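Local coordinates for protein putative beta-glucosidase (Bifidobacterium adolescentis, PDB 5WAB) that hydrolyses beta-glucosidic linkages as a family 3 glycoside hydrolase and probably also releases terminal arabinopyranosyl groups from ginsenosides, at residues A[79-84]-A[581-586]; A[325-330]-A[546-551]. All coordinates share one frame; numbering follows the deposited sequence.

How the contacts relate
From the N terminus the chain first builds the TIM-barrel-type domain, where 79-84, which ends in the first turn of helix 83-99, supplies one half of contact 1. It then passes into the family 3 C-terminal domain, where 325-330 links strand 317-321 to strand 334-337; contact 2 closes when the chain returns at 546-551, 216 residues on. Strand 580-590 of the fibronectin type III-like domain then closes contact 1 across 497 residues, so contact 2 is nested within it. The centres lie about 18 Å apart, and Phe551 packs on Ala581 and Glu582. Contact 1 ties the fibronectin-like domain to the TIM-barrel-type domain; contact 2 ties the loop that runs into strand 551-560 to the sheet of the C-terminal domain.

Contact 1: residues A[79-84]-A[581-586]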
loop_
_atom_site.group_PDB
_atom_site.type_symbol
_atom_site.label_atom_id
_atom_site.label_comp_id
_atom_site.label_asym_id
_atom_site.label_seq_id
_atom_site.Cartn_x
_atom_site.Cartn_y
_atom_site.Cartn_z
ATOM N N SER A 79 1.567 4.414 6.827
ATOM C CA SER A 79 1.267 5.510 7.736
ATOM C C SER A 79 2.324 6.605 7.706
ATOM O O SER A 79 2.070 7.699 8.218
ATOM C CB SER A 79 1.116 4.969 9.159
ATOM O OG SER A 79 0.191 3.893 9.199
ATOM N N SER A 80 3.494 6.337 7.127
ATOM C CA SER A 80 4.606 7.282 7.159
ATOM C C SER A 80 4.427 8.446 6.191
ATOM O O SER A 80 4.917 9.546 6.468
ATOM C CB SER A 80 5.911 6.556 6.839
ATOM O OG SER A 80 5.882 6.068 5.509
ATOM N N TRP A 81 3.763 8.221 5.052
ATOM C CA TRP A 81 3.648 9.229 3.993
ATOM C C TRP A 81 5.019 9.799 3.638
ATOM O O TRP A 81 5.171 10.989 3.361
ATOM C CB TRP A 81 2.675 10.346 4.396
ATOM C CG TRP A 81 1.242 9.892 4.581
ATOM C CD1 TRP A 81 0.808 8.845 5.344
ATOM C CD2 TRP A 81 0.063 10.499 4.029
ATOM N NE1 TRP A 81 -0.561 8.748 5.282
ATOM C CE2 TRP A 81 -1.043 9.753 4.486
ATOM C CE3 TRP A 81 -0.164 11.593 3.189
ATOM C CZ2 TRP A 81 -2.353 10.066 4.129
ATOM C CZ3 TRP A 81 -1.468 11.904 2.840
ATOM C CH2 TRP A 81 -2.544 11.142 3.308
ATOM N N ASN A 82 6.031 8.931 3.645
ATOM C CA ASN A 82 7.436 9.332 3.569
ATOM C C ASN A 82 8.126 8.536 2.473
ATOM O O ASN A 82 8.759 7.505 2.743
ATOM C CB ASN A 82 8.144 9.127 4.912
ATOM C CG ASN A 82 9.504 9.806 4.971
ATOM O OD1 ASN A 82 10.091 10.146 3.939
ATOM N ND2 ASN A 82 10.019 9.996 6.184
ATOM N N PRO A 83 8.015 8.980 1.219
ATOM C CA PRO A 83 8.672 8.245 0.124
ATOM C C PRO A 83 10.171 8.108 0.298
ATOM O O PRO A 83 10.735 7.074 -0.082
ATOM C CB PRO A 83 8.320 9.080 -1.113
ATOM C CG PRO A 83 7.031 9.763 -0.739
ATOM C CD PRO A 83 7.155 10.068 0.724
ATOM N N GLU A 84 10.837 9.102 0.883
ATOM C CA GLU A 84 12.279 8.993 1.058
ATOM C C GLU A 84 12.625 7.857 2.014
ATOM O O GLU A 84 13.533 7.066 1.745
ATOM C CB GLU A 84 12.857 10.321 1.561
ATOM C CG GLU A 84 12.772 11.487 0.569
ATOM C CD GLU A 84 11.396 12.151 0.557
ATOM O OE1 GLU A 84 10.584 11.855 1.456
ATOM O OE2 GLU A 84 11.125 12.967 -0.347
ATOM N N ALA A 581 7.054 15.729 13.360
ATOM C CA ALA A 581 6.791 15.849 11.935
ATOM C C ALA A 581 5.299 16.013 11.671
ATOM O O ALA A 581 4.457 15.441 12.369
ATOM C CB ALA A 581 7.313 14.626 11.176
ATOM N N GLU A 582 4.983 16.779 10.630
ATOM C CA GLU A 582 3.614 17.000 10.188
ATOM C C GLU A 582 3.513 16.678 8.706
ATOM O O GLU A 582 4.433 16.968 7.937
ATOM C CB GLU A 582 3.184 18.455 10.447
ATOM C CG GLU A 582 1.789 18.828 9.959
ATOM C CD GLU A 582 0.688 18.074 10.673
ATOM O OE1 GLU A 582 0.160 18.600 11.677
ATOM O OE2 GLU A 582 0.359 16.950 10.237
ATOM N N THR A 583 2.401 16.074 8.306
ATOM C CA THR A 583 2.183 15.702 6.915
ATOM C C THR A 583 1.061 16.562 6.350
ATOM O O THR A 583 -0.117 16.322 6.634
ATOM C CB THR A 583 1.858 14.217 6.789
ATOM O OG1 THR A 583 2.971 13.452 7.264
ATOM C CG2 THR A 583 1.585 13.855 5.333
ATOM N N VAL A 584 1.431 17.546 5.535
ATOM C CA VAL A 584 0.461 18.426 4.894
ATOM C C VAL A 584 -0.118 17.717 3.680
ATOM O O VAL A 584 0.608 17.075 2.912
ATOM C CB VAL A 584 1.119 19.761 4.501
ATOM C CG1 VAL A 584 0.118 20.669 3.797
ATOM C CG2 VAL A 584 1.700 20.448 5.729
ATOM N N GLN A 585 -1.431 17.832 3.502
ATOM C CA GLN A 585 -2.152 17.107 2.467
ATOM C C GLN A 585 -2.925 18.089 1.600
ATOM O O GLN A 585 -3.498 19.059 2.104
ATOM C CB GLN A 585 -3.105 16.065 3.089
ATOM C CG GLN A 585 -2.422 15.189 4.140
ATOM C CD GLN A 585 -3.382 14.339 4.952
ATOM O OE1 GLN A 585 -4.484 14.017 4.508
ATOM N NE2 GLN A 585 -2.958 13.964 6.155
ATOM N N VAL A 586 -2.933 17.835 0.295
ATOM C CA VAL A 586 -3.624 18.676 -0.674
ATOM C C VAL A 586 -4.699 17.836 -1.347
ATOM O O VAL A 586 -4.412 16.748 -1.861
ATOM C CB VAL A 586 -2.659 19.266 -1.721
ATOM C CG1 VAL A 586 -3.436 20.018 -2.797
ATOM C CG2 VAL A 586 -1.643 20.177 -1.054
HETATM O O HOH W 1 2.421 10.843 8.255
#
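The indole of Trp81 has the amide of Gln585 over one face, with the CG2 methyl of Thr583 set obliquely to the ring and Ser79 C at its edge, in plane. The Gln585 amide is tilted 33° from the indole and lies by its six-membered ring, with CD 3.7 Å from Trp81 CH2. Thr583 CG2 reaches Trp81 CE3 at 3.6 Å; this methyl stands anti to the Thr583 backbone N, while OG1 lies beside that N and holds a water at 2.8 Å. The same water lies 3.2 Å from Ser79 O, to which it can donate, though it has more acceptors in reach than protons. Threonine and glutamine, two residues apart on strand 580-590, both point toward Trp81. Phe605 of neighbouring strand 601-610 meets the indole edge-to-face, and Trp81 NE1 bonds to Lys493 O. Gln585 OE1 is hydrogen-bonded to Tyr587 OH and NE2 to Gly543 O, which probably limits rotation of the amide. The TIM-barrel-type domain thus meets the fibronectin type III-like domain through a buried aromatic ring whose polar neighbours have partners of their own, so dispersion contacts and a water that probably bridges them, rather than direct polar bonds, join the two segments.

Contact 2: residues A[325-330]-A[546-551]; sequences ILPVAA and LSYATF
A cis peptide bond precedes Pro327, and the proline's ring lies over the face of Tyr548 in a CH-pi contact. It joins two loops at the margin of the family 3 C-terminal domain: 325-330, between strands 317-321 and 334-337 of its mixed sheet, and 546-551, which runs into strand 551-560, on the way to the fibronectin type III-like domain. Pro327 CG stands 3.6 Å from the centroid of the Tyr548 ring and 21° off its normal, displaced toward the CE2 side, where the gap from CG to CE2 is 3.4 Å. The proline's CB and CD lie farther from the ring, so CG makes the closest approach. Leu326 adds its CB at the phenol end, 3.8 Å from Tyr548 CE1 and 3.5 Å from Tyr548 OH. With CG anti to its own carbonyl carbon (chi1 -63°), the tyrosine extends its ring to the Leu326-Pro327 peptide. The hydroxyl is hydrogen-bonded to Val483 O, and Leu318 and Asn321 of strand 317-321 touch the side chain too, so the ring is held at its polar end as well as over a face. A leucine in place of Tyr548 would probably leave Val483 O without this hydroxyl partner and deprive Pro327 of the flat surface on which its CG rests. The tyrosine's backbone is fixed nearby: its N bonds to Ser489 OG, and Leu546 pairs through its backbone with Leu318. Immediately around Tyr548 the chain folds into an ST turn, in which Ser547 OG accepts the backbone N-H of Ala549 at an N to OG distance of 3.1 Å, with 139° at the hydrogen.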
loop_
_atom_site.group_PDB
_atom_site.type_symbol
_atom_site.label_atom_id
_atom_site.label_comp_id
_atom_site.label_asym_id
_atom_site.label_seq_id
_atom_site.Cartn_x
_atom_site.Cartn_y
_atom_site.Cartn_z
ATOM N N ILE A 325 -2.041 11.738 28.085
ATOM C CA ILE A 325 -1.529 10.576 28.805
ATOM C C ILE A 325 -0.271 10.046 28.130
ATOM O O ILE A 325 0.601 9.465 28.788
ATOM C CB ILE A 325 -2.627 9.497 28.912
ATOM C CG1 ILE A 325 -2.136 8.281 29.701
ATOM C CG2 ILE A 325 -3.110 9.079 27.530
ATOM C CD1 ILE A 325 -3.236 7.297 30.048
ATOM N N LEU A 326 -0.148 10.240 26.820
ATOM C CA LEU A 326 1.105 9.993 26.122
ATOM C C LEU A 326 1.789 11.319 25.813
ATOM O O LEU A 326 1.124 12.274 25.382
ATOM C CB LEU A 326 0.870 9.225 24.821
ATOM C CG LEU A 326 0.459 7.759 24.963
ATOM C CD1 LEU A 326 -0.097 7.247 23.647
ATOM C CD2 LEU A 326 1.622 6.894 25.421
ATOM N N PRO A 327 3.114 11.425 26.005
ATOM C CA PRO A 327 4.036 10.387 26.481
ATOM C C PRO A 327 3.981 10.090 27.977
ATOM O O PRO A 327 3.531 10.917 28.776
ATOM C CB PRO A 327 5.418 10.957 26.132
ATOM C CG PRO A 327 5.177 12.232 25.386
ATOM C CD PRO A 327 3.818 12.689 25.744
ATOM N N VAL A 328 4.463 8.904 28.331
ATOM C CA VAL A 328 4.561 8.448 29.712
ATOM C C VAL A 328 5.889 8.941 30.279
ATOM O O VAL A 328 6.905 8.972 29.575
ATOM C CB VAL A 328 4.426 6.914 29.782
ATOM C CG1 VAL A 328 4.651 6.409 31.187
ATOM C CG2 VAL A 328 3.056 6.500 29.277
ATOM N N ALA A 329 5.884 9.324 31.559
ATOM C CA ALA A 329 7.027 9.944 32.226
ATOM C C ALA A 329 8.231 9.027 32.429
ATOM O O ALA A 329 9.184 9.458 33.090
ATOM C CB ALA A 329 6.585 10.496 33.580
ATOM N N ALA A 330 8.219 7.798 31.919
ATOM C CA ALA A 330 9.355 6.875 31.998
ATOM C C ALA A 330 9.756 6.468 33.418
ATOM O O ALA A 330 10.293 5.370 33.611
ATOM C CB ALA A 330 10.570 7.472 31.279
ATOM N N LEU A 546 -2.685 12.062 15.273
ATOM C CA LEU A 546 -2.267 13.026 16.277
ATOM C C LEU A 546 -0.753 12.955 16.474
ATOM O O LEU A 546 -0.081 12.035 16.011
ATOM C CB LEU A 546 -3.001 12.772 17.594
ATOM C CG LEU A 546 -4.529 12.936 17.621
ATOM C CD1 LEU A 546 -5.079 12.606 19.008
ATOM C CD2 LEU A 546 -4.970 14.334 17.192
ATOM N N SER A 547 -0.219 13.946 17.180
ATOM C CA SER A 547 1.212 14.038 17.444
ATOM C C SER A 547 1.402 14.647 18.825
ATOM O O SER A 547 0.466 15.184 19.423
ATOM C CB SER A 547 1.948 14.856 16.377
ATOM O OG SER A 547 1.794 16.242 16.596
ATOM N N TYR A 548 2.626 14.545 19.343
ATOM C CA TYR A 548 2.951 15.233 20.587
ATOM C C TYR A 548 3.146 16.734 20.397
ATOM O O TYR A 548 3.222 17.462 21.392
ATOM C CB TYR A 548 4.214 14.631 21.215
ATOM C CG TYR A 548 4.072 13.176 21.615
ATOM C CD1 TYR A 548 2.819 12.597 21.773
ATOM C CD2 TYR A 548 5.195 12.378 21.819
ATOM C CE1 TYR A 548 2.685 11.267 22.123
ATOM C CE2 TYR A 548 5.071 11.045 22.173
ATOM C CZ TYR A 548 3.812 10.494 22.327
ATOM O OH TYR A 548 3.682 9.167 22.681
ATOM N N ALA A 549 3.208 17.217 19.158
ATOM C CA ALA A 549 3.401 18.629 18.864
ATOM C C ALA A 549 2.129 19.236 18.286
ATOM O O ALA A 549 1.165 18.539 17.964
ATOM C CB ALA A 549 4.566 18.826 17.888
ATOM N N THR A 550 2.138 20.559 18.153
ATOM C CA THR A 550 1.062 21.291 17.506
ATOM C C THR A 550 1.617 22.037 16.302
ATOM O O THR A 550 2.769 22.485 16.309
ATOM C CB THR A 550 0.377 22.282 18.469
ATOM O OG1 THR A 550 1.337 23.226 18.961
ATOM C CG2 THR A 550 -0.252 21.545 19.636
ATOM N N PHE A 551 0.797 22.155 15.260
ATOM C CA PHE A 551 1.216 22.784 14.017
ATOM C C PHE A 551 0.141 23.750 13.537
ATOM O O PHE A 551 -1.041 23.602 13.854
ATOM C CB PHE A 551 1.525 21.728 12.936
ATOM C CG PHE A 551 2.634 20.786 13.318
ATOM C CD1 PHE A 551 2.368 19.651 14.073
ATOM C CD2 PHE A 551 3.943 21.045 12.949
ATOM C CE1 PHE A 551 3.383 18.788 14.442
ATOM C CE2 PHE A 551 4.966 20.182 13.314
ATOM C CZ PHE A 551 4.685 19.053 14.063
#